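Long-range contacts in acid phosphatase (Bacillus anthracis, PDB 2I33), which probably hydrolyses phosphate monoesters at acid pH, as a class C acid phosphatase of the HAD superfamily with a bound magnesium ion: residues A[63-68]-A[178-183]; A[183-188]-A[211-216]. All coordinates share one frame; numbering follows the deposited sequence.

Contact 1 (A[63-68]-A[178-183]); sequences VLDLDE and FGDNLS. With MG (magnesium ion), chain C.
Asp65 and Asp180 bring their carboxylates together obliquely, planes 29° apart, with one oxygen of each on a magnesium ion. Asp65 OD2 and Asp180 OD1 lie 2.6 Å from one another, a close approach consistent with their sharing the cation as neighbouring ligands, Asp65 OD2 at 2.1 Å from it. Asp67 binds through its backbone O, its carboxylate turning instead to Arg126 and Asn73; three waters fill the other positions. Asp180 OD2 accepts from one of these waters and from Asn216. Thr69 OG1 hydrogen-bonds to Asp65 OD2, the oxygen on the metal, while Lys161 forms a salt bridge with OD1.

Behind the metal, strands 59-64 and 172-179 run parallel. Phe178 N donates to Val63 O at 2.9 Å and Asp65 N to Phe178 O at 3.0 Å, which fixes the backbone just where the aspartates leave the sheet. Leu64 and Phe178 lie side by side, Leu64 CD2 3.8 Å from Phe178 CB, apolar groups suited to the buried sheet. Acids at the ends of adjacent parallel strands are characteristic of the HAD fold. Asp65 and Asp67 match its DxDx(T/V) signature, consistent with a magnesium-dependent phosphatase centre where the cation would be expected to draw the carboxylate oxygens together.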
ATOM      1  N   VAL A  63      -6.977  -3.782 -17.996  1.00 26.08           N
ATOM      2  CA  VAL A  63      -7.412  -2.435 -17.751  1.00 25.98           C
ATOM      3  C   VAL A  63      -6.587  -1.871 -16.622  1.00 26.20           C
ATOM      4  O   VAL A  63      -6.405  -2.540 -15.628  1.00 25.86           O
ATOM      5  CB  VAL A  63      -8.878  -2.428 -17.336  1.00 26.32           C
ATOM      6  CG1 VAL A  63      -9.253  -1.099 -16.672  1.00 26.53           C
ATOM      7  CG2 VAL A  63      -9.744  -2.738 -18.540  1.00 25.68           C
ATOM      8  N   LEU A  64      -6.106  -0.659 -16.810  1.00 26.35           N
ATOM      9  CA  LEU A  64      -5.409   0.058 -15.774  1.00 27.03           C
ATOM     10  C   LEU A  64      -5.922   1.461 -15.618  1.00 27.03           C
ATOM     11  O   LEU A  64      -6.209   2.162 -16.583  1.00 27.64           O
ATOM     12  CB  LEU A  64      -3.925   0.163 -16.075  1.00 27.05           C
ATOM     13  CG  LEU A  64      -3.221  -1.131 -16.459  1.00 28.08           C
ATOM     14  CD1 LEU A  64      -3.134  -1.288 -17.977  1.00 28.97           C
ATOM     15  CD2 LEU A  64      -1.849  -1.159 -15.849  1.00 27.78           C
ATOM     16  N   ASP A  65      -5.994   1.896 -14.369  1.00 27.76           N
ATOM     17  CA  ASP A  65      -6.113   3.282 -14.070  1.00 28.72           C
ATOM     18  C   ASP A  65      -4.780   3.950 -14.448  1.00 28.93           C
ATOM     19  O   ASP A  65      -3.779   3.264 -14.620  1.00 29.38           O
ATOM     20  CB  ASP A  65      -6.371   3.369 -12.560  1.00 28.56           C
ATOM     21  CG  ASP A  65      -6.363   4.726 -12.054  1.00 32.89           C
ATOM     22  OD1 ASP A  65      -7.086   5.577 -12.616  1.00 33.65           O
ATOM     23  OD2 ASP A  65      -5.572   4.937 -11.087  1.00 38.16           O
ATOM     24  N   LEU A  66      -4.762   5.287 -14.532  1.00 27.52           N
ATOM     25  CA  LEU A  66      -3.523   5.993 -14.847  1.00 27.26           C
ATOM     26  C   LEU A  66      -2.914   6.602 -13.617  1.00 28.19           C
ATOM     27  O   LEU A  66      -1.848   6.207 -13.215  1.00 28.61           O
ATOM     28  CB  LEU A  66      -3.696   7.052 -15.923  1.00 27.56           C
ATOM     29  CG  LEU A  66      -3.856   6.479 -17.346  1.00 28.31           C
ATOM     30  CD1 LEU A  66      -4.130   7.549 -18.321  1.00 27.84           C
ATOM     31  CD2 LEU A  66      -2.590   5.732 -17.760  1.00 29.96           C
ATOM     32  N   ASP A  67      -3.608   7.554 -13.014  1.00 27.68           N
ATOM     33  CA  ASP A  67      -3.001   8.355 -11.949  1.00 27.73           C
ATOM     34  C   ASP A  67      -2.852   7.493 -10.702  1.00 27.82           C
ATOM     35  O   ASP A  67      -3.807   6.931 -10.169  1.00 28.00           O
ATOM     36  CB  ASP A  67      -3.817   9.620 -11.688  1.00 28.46           C
ATOM     37  CG  ASP A  67      -3.878  10.520 -12.912  1.00 28.73           C
ATOM     38  OD1 ASP A  67      -2.822  10.757 -13.511  1.00 33.25           O
ATOM     39  OD2 ASP A  67      -5.001  10.946 -13.311  1.00 37.14           O
ATOM     40  N   GLU A  68      -1.625   7.434 -10.227  1.00 27.05           N
ATOM     41  CA  GLU A  68      -1.265   6.627  -9.063  1.00 27.32           C
ATOM     42  C   GLU A  68      -1.366   5.106  -9.315  1.00 27.33           C
ATOM     43  O   GLU A  68      -1.327   4.310  -8.370  1.00 27.92           O
ATOM     44  CB  GLU A  68      -2.001   7.069  -7.819  1.00 27.60           C
ATOM     45  CG  GLU A  68      -1.395   8.332  -7.173  1.00 28.30           C
ATOM     46  CD  GLU A  68      -1.095   9.473  -8.118  1.00 31.00           C
ATOM     47  OE1 GLU A  68      -2.028  10.216  -8.491  1.00 31.03           O
ATOM     48  OE2 GLU A  68       0.113   9.636  -8.440  1.00 35.14           O
ATOM     49  N   PHE A 178      -6.089  -3.072 -12.814  1.00 25.85           N
ATOM     50  CA  PHE A 178      -5.042  -2.468 -11.984  1.00 25.86           C
ATOM     51  C   PHE A 178      -5.510  -1.110 -11.501  1.00 26.19           C
ATOM     52  O   PHE A 178      -5.952  -0.293 -12.307  1.00 26.82           O
ATOM     53  CB  PHE A 178      -3.733  -2.279 -12.777  1.00 26.16           C
ATOM     54  CG  PHE A 178      -3.097  -3.589 -13.190  1.00 26.40           C
ATOM     55  CD1 PHE A 178      -2.031  -4.091 -12.493  1.00 26.58           C
ATOM     56  CD2 PHE A 178      -3.609  -4.314 -14.244  1.00 26.05           C
ATOM     57  CE1 PHE A 178      -1.466  -5.284 -12.859  1.00 28.69           C
ATOM     58  CE2 PHE A 178      -3.060  -5.512 -14.619  1.00 25.56           C
ATOM     59  CZ  PHE A 178      -1.982  -5.997 -13.917  1.00 27.39           C
ATOM     60  N   GLY A 179      -5.359  -0.831 -10.210  1.00 26.17           N
ATOM     61  CA  GLY A 179      -5.714   0.508  -9.760  1.00 25.92           C
ATOM     62  C   GLY A 179      -5.316   0.794  -8.327  1.00 26.58           C
ATOM     63  O   GLY A 179      -4.895  -0.091  -7.616  1.00 27.21           O
ATOM     64  N   ASP A 180      -5.487   2.046  -7.931  1.00 26.80           N
ATOM     65  CA  ASP A 180      -5.179   2.488  -6.574  1.00 27.05           C
ATOM     66  C   ASP A 180      -6.422   2.885  -5.807  1.00 27.58           C
ATOM     67  O   ASP A 180      -6.353   3.274  -4.640  1.00 28.27           O
ATOM     68  CB  ASP A 180      -4.260   3.701  -6.591  1.00 27.52           C
ATOM     69  CG  ASP A 180      -4.919   4.909  -7.246  1.00 28.66           C
ATOM     70  OD1 ASP A 180      -5.143   4.841  -8.479  1.00 30.68           O
ATOM     71  OD2 ASP A 180      -5.191   5.896  -6.514  1.00 31.56           O
ATOM     72  N   ASN A 181      -7.552   2.813  -6.472  1.00 26.99           N
ATOM     73  CA  ASN A 181      -8.797   3.252  -5.925  1.00 27.68           C
ATOM     74  C   ASN A 181      -9.785   2.127  -6.205  1.00 26.59           C
ATOM     75  O   ASN A 181      -9.796   1.568  -7.295  1.00 27.52           O
ATOM     76  CB  ASN A 181      -9.204   4.514  -6.670  1.00 28.18           C
ATOM     77  CG  ASN A 181     -10.474   5.146  -6.134  1.00 30.59           C
ATOM     78  OD1 ASN A 181     -11.396   4.464  -5.623  1.00 32.25           O
ATOM     79  ND2 ASN A 181     -10.551   6.464  -6.287  1.00 33.36           N
ATOM     80  N   LEU A 182     -10.572   1.758  -5.211  1.00 27.18           N
ATOM     81  CA  LEU A 182     -11.494   0.621  -5.366  1.00 26.76           C
ATOM     82  C   LEU A 182     -12.391   0.804  -6.566  1.00 25.94           C
ATOM     83  O   LEU A 182     -12.756  -0.170  -7.199  1.00 25.93           O
ATOM     84  CB  LEU A 182     -12.347   0.411  -4.122  1.00 26.92           C
ATOM     85  CG  LEU A 182     -11.592  -0.070  -2.895  1.00 26.87           C
ATOM     86  CD1 LEU A 182     -12.528  -0.130  -1.708  1.00 29.88           C
ATOM     87  CD2 LEU A 182     -10.889  -1.360  -3.168  1.00 28.62           C
ATOM     88  N   SER A 183     -12.722   2.050  -6.895  1.00 26.06           N
ATOM     89  CA  SER A 183     -13.597   2.310  -8.051  1.00 26.37           C
ATOM     90  C   SER A 183     -12.888   2.051  -9.405  1.00 26.66           C
ATOM     91  O   SER A 183     -13.510   2.143 -10.469  1.00 26.42           O
ATOM     92  CB  SER A 183     -14.250   3.695  -7.995  1.00 27.58           C
ATOM     93  OG  SER A 183     -13.309   4.683  -7.727  1.00 30.28           O
TER
HETATM   94 MG    MG C 602      -5.849   6.469  -9.697  1.00 13.35          MG
HETATM   95  O   HOH W   1      -6.744   7.993 -11.003  1.00 29.73           O
HETATM   96  O   HOH W   2      -5.917   7.656  -8.295  1.00 25.98           O
HETATM   97  O   HOH W   3      -7.814   5.718  -9.425  1.00 19.75           O

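Contact 2 (A[183-188]-A[211-216]); sequences SDFTGF and FIIFPN
Phe185 and Phe211 form an aromatic packing contact that ties the loop between strand 172-179 and helix 193-202 to strand 211-213, the edge strand of the parallel sheet in this chain. The two side chains slide past each other in opposite directions. Their planes are nearly parallel, at 16°, but the rings are so far offset, with centroids 4.8 Å apart, that they barely overlap. Each ring instead receives the other residue's methylene group: Phe185 CB lies 3.7 Å from the centroid of the Phe211 ring, only 2° off its normal, and Phe211 CB takes the reciprocal place over the Phe185 ring. An apolar aromatic ring suits both places, offering a flat face on which the other residue's CB can rest.

CG of Phe185 is anti to its carbonyl carbon (chi1 -43°), a setting that puts it 3.7 Å from Phe211 CG. At the far end of the ring, Ile212 O lies in the ring plane, at its edge, 3.4 Å from Phe185 CZ. The same CZ meets Ile213 CB at 4.1 Å, the Ile213 side chain crossing at about a right angle. Around the Phe211 ring the loop adds two more contacts. Thr186 OG1 approaches CZ of Phe211 to 3.5 Å, while Phe188 CE2 lies 4.1 Å from Phe211 CE2.

Phe177 of strand 172-179 also packs on Phe185, and Phe188 rests on Ala199 and Val200 of helix 193-202. Across these segments the contacts are chiefly dispersion and CH-pi, so the attachment of the loop to the strand appears to rest mainly on the fit of apolar groups.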
ATOM      1  N   SER A 183     -12.722   2.050  -6.895  1.00 26.06           N
ATOM      2  CA  SER A 183     -13.597   2.310  -8.051  1.00 26.37           C
ATOM      3  C   SER A 183     -12.888   2.051  -9.405  1.00 26.66           C
ATOM      4  O   SER A 183     -13.510   2.143 -10.469  1.00 26.42           O
ATOM      5  CB  SER A 183     -14.250   3.695  -7.995  1.00 27.58           C
ATOM      6  OG  SER A 183     -13.309   4.683  -7.727  1.00 30.28           O
ATOM      7  N   ASP A 184     -11.614   1.690  -9.358  1.00 26.33           N
ATOM      8  CA  ASP A 184     -10.909   1.183 -10.545  1.00 26.58           C
ATOM      9  C   ASP A 184     -11.248  -0.279 -10.842  1.00 26.81           C
ATOM     10  O   ASP A 184     -10.837  -0.821 -11.871  1.00 26.91           O
ATOM     11  CB  ASP A 184      -9.412   1.319 -10.354  1.00 26.49           C
ATOM     12  CG  ASP A 184      -8.973   2.755 -10.137  1.00 26.70           C
ATOM     13  OD1 ASP A 184      -9.687   3.691 -10.571  1.00 29.45           O
ATOM     14  OD2 ASP A 184      -7.898   2.933  -9.519  1.00 28.62           O
ATOM     15  N   PHE A 185     -11.944  -0.902  -9.900  1.00 26.72           N
ATOM     16  CA  PHE A 185     -12.484  -2.248 -10.039  1.00 27.38           C
ATOM     17  C   PHE A 185     -13.984  -2.189 -10.022  1.00 28.36           C
ATOM     18  O   PHE A 185     -14.587  -1.222  -9.572  1.00 29.14           O
ATOM     19  CB  PHE A 185     -12.048  -3.107  -8.874  1.00 26.82           C
ATOM     20  CG  PHE A 185     -10.616  -2.926  -8.521  1.00 26.16           C
ATOM     21  CD1 PHE A 185      -9.641  -3.115  -9.484  1.00 27.75           C
ATOM     22  CD2 PHE A 185     -10.232  -2.522  -7.275  1.00 27.57           C
ATOM     23  CE1 PHE A 185      -8.303  -2.971  -9.195  1.00 28.73           C
ATOM     24  CE2 PHE A 185      -8.892  -2.342  -6.993  1.00 28.77           C
ATOM     25  CZ  PHE A 185      -7.931  -2.545  -7.963  1.00 28.37           C
ATOM     26  N   THR A 186     -14.600  -3.288 -10.418  1.00 29.95           N
ATOM     27  CA  THR A 186     -16.045  -3.358 -10.431  1.00 31.14           C
ATOM     28  C   THR A 186     -16.596  -3.529  -9.010  1.00 29.89           C
ATOM     29  O   THR A 186     -16.066  -4.317  -8.222  1.00 29.91           O
ATOM     30  CB  THR A 186     -16.460  -4.536 -11.305  1.00 31.58           C
ATOM     31  OG1 THR A 186     -15.759  -5.706 -10.870  1.00 34.85           O
ATOM     32  CG2 THR A 186     -16.070  -4.262 -12.736  1.00 32.57           C
ATOM     33  N   GLY A 187     -17.661  -2.811  -8.697  1.00 30.66           N
ATOM     34  CA  GLY A 187     -18.422  -3.064  -7.475  1.00 29.46           C
ATOM     35  C   GLY A 187     -18.169  -2.190  -6.260  1.00 29.90           C
ATOM     36  O   GLY A 187     -18.592  -2.545  -5.148  1.00 30.08           O
ATOM     37  N   PHE A 188     -17.520  -1.036  -6.454  1.00 29.80           N
ATOM     38  CA  PHE A 188     -17.172  -0.156  -5.339  1.00 29.80           C
ATOM     39  C   PHE A 188     -17.502   1.327  -5.559  1.00 30.97           C
ATOM     40  O   PHE A 188     -16.817   2.212  -5.014  1.00 31.86           O
ATOM     41  CB  PHE A 188     -15.673  -0.283  -5.067  1.00 29.91           C
ATOM     42  CG  PHE A 188     -15.231  -1.672  -4.754  1.00 27.85           C
ATOM     43  CD1 PHE A 188     -15.284  -2.165  -3.451  1.00 27.66           C
ATOM     44  CD2 PHE A 188     -14.733  -2.492  -5.760  1.00 28.18           C
ATOM     45  CE1 PHE A 188     -14.831  -3.475  -3.173  1.00 27.94           C
ATOM     46  CE2 PHE A 188     -14.324  -3.782  -5.489  1.00 27.80           C
ATOM     47  CZ  PHE A 188     -14.379  -4.274  -4.195  1.00 28.56           C
ATOM     48  N   PHE A 211      -8.124  -8.253  -9.332  1.00 26.80           N
ATOM     49  CA  PHE A 211      -7.996  -6.859  -8.993  1.00 26.66           C
ATOM     50  C   PHE A 211      -6.639  -6.695  -8.378  1.00 27.25           C
ATOM     51  O   PHE A 211      -6.399  -7.263  -7.327  1.00 28.44           O
ATOM     52  CB  PHE A 211      -9.014  -6.448  -7.933  1.00 26.80           C
ATOM     53  CG  PHE A 211     -10.434  -6.603  -8.350  1.00 27.14           C
ATOM     54  CD1 PHE A 211     -10.804  -6.670  -9.682  1.00 27.27           C
ATOM     55  CD2 PHE A 211     -11.426  -6.707  -7.388  1.00 27.41           C
ATOM     56  CE1 PHE A 211     -12.139  -6.818 -10.027  1.00 27.78           C
ATOM     57  CE2 PHE A 211     -12.721  -6.824  -7.728  1.00 27.33           C
ATOM     58  CZ  PHE A 211     -13.088  -6.902  -9.042  1.00 26.58           C
ATOM     59  N   ILE A 212      -5.786  -5.930  -9.039  1.00 27.02           N
ATOM     60  CA  ILE A 212      -4.455  -5.674  -8.569  1.00 27.85           C
ATOM     61  C   ILE A 212      -4.464  -4.258  -8.044  1.00 27.38           C
ATOM     62  O   ILE A 212      -4.667  -3.294  -8.789  1.00 27.42           O
ATOM     63  CB  ILE A 212      -3.406  -5.846  -9.669  1.00 28.58           C
ATOM     64  CG1 ILE A 212      -3.612  -7.195 -10.369  1.00 30.48           C
ATOM     65  CG2 ILE A 212      -2.013  -5.677  -9.061  1.00 29.93           C
ATOM     66  CD1 ILE A 212      -3.452  -8.407  -9.479  1.00 31.03           C
ATOM     67  N   ILE A 213      -4.265  -4.144  -6.745  1.00 28.28           N
ATOM     68  CA  ILE A 213      -4.374  -2.852  -6.066  1.00 27.82           C
ATOM     69  C   ILE A 213      -3.018  -2.294  -5.697  1.00 28.03           C
ATOM     70  O   ILE A 213      -2.107  -3.054  -5.375  1.00 27.42           O
ATOM     71  CB  ILE A 213      -5.303  -2.951  -4.834  1.00 28.54           C
ATOM     72  CG1 ILE A 213      -5.524  -1.568  -4.206  1.00 30.54           C
ATOM     73  CG2 ILE A 213      -4.831  -4.020  -3.867  1.00 29.00           C
ATOM     74  CD1 ILE A 213      -6.798  -1.431  -3.547  1.00 34.38           C
ATOM     75  N   PHE A 214      -2.921  -0.958  -5.791  1.00 27.22           N
ATOM     76  CA  PHE A 214      -1.748  -0.169  -5.459  1.00 27.03           C
ATOM     77  C   PHE A 214      -2.062   0.827  -4.343  1.00 27.44           C
ATOM     78  O   PHE A 214      -3.180   1.296  -4.200  1.00 26.68           O
ATOM     79  CB  PHE A 214      -1.243   0.551  -6.687  1.00 27.88           C
ATOM     80  CG  PHE A 214      -0.797  -0.401  -7.752  1.00 26.66           C
ATOM     81  CD1 PHE A 214       0.417  -1.013  -7.655  1.00 26.88           C
ATOM     82  CD2 PHE A 214      -1.598  -0.711  -8.814  1.00 30.76           C
ATOM     83  CE1 PHE A 214       0.853  -1.946  -8.591  1.00 27.17           C
ATOM     84  CE2 PHE A 214      -1.170  -1.618  -9.767  1.00 29.92           C
ATOM     85  CZ  PHE A 214       0.056  -2.242  -9.639  1.00 28.26           C
ATOM     86  N   PRO A 215      -1.039   1.155  -3.554  1.00 26.72           N
ATOM     87  CA  PRO A 215      -1.286   2.037  -2.388  1.00 26.87           C
ATOM     88  C   PRO A 215      -1.278   3.517  -2.689  1.00 27.90           C
ATOM     89  O   PRO A 215      -0.289   4.064  -3.164  1.00 29.72           O
ATOM     90  CB  PRO A 215      -0.108   1.691  -1.477  1.00 27.51           C
ATOM     91  CG  PRO A 215       1.014   1.430  -2.484  1.00 27.11           C
ATOM     92  CD  PRO A 215       0.336   0.618  -3.561  1.00 27.11           C
ATOM     93  N   ASN A 216      -2.356   4.194  -2.330  1.00 27.55           N
ATOM     94  CA  ASN A 216      -2.458   5.637  -2.479  1.00 26.79           C
ATOM     95  C   ASN A 216      -3.136   6.263  -1.261  1.00 27.98           C
ATOM     96  O   ASN A 216      -4.349   6.465  -1.217  1.00 27.99           O
ATOM     97  CB  ASN A 216      -3.238   6.000  -3.735  1.00 26.91           C
ATOM     98  CG  ASN A 216      -3.374   7.500  -3.898  1.00 27.77           C
ATOM     99  OD1 ASN A 216      -2.816   8.261  -3.064  1.00 29.08           O
ATOM    100  ND2 ASN A 216      -4.084   7.932  -4.932  1.00 30.07           N
TER

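How the contacts relate
Contact 2 follows contact 1 along the chain, sharing Ser183 with it, and their centres lie about 6 Å apart. Strand 172-179 joins them within the sheet, flanked by strand 59-64 in contact 1 and strand 211-213 in contact 2. Gly179 O and Phe214 N, 2.8 Å apart, probably form a hydrogen bond between the end of strand 172-179 and the residue just after strand 211-213. Closer to the metal, Asn216 ND2 lies 2.8 Å from Asp180 OD2, so segment 211-216 supplies a second-shell partner to a magnesium ligand. The Phe185 side chain stands about 9 Å from the ion. Leu182 N and Ile213 O bond to Glu32 and Gln39 of the second subunit, respectively.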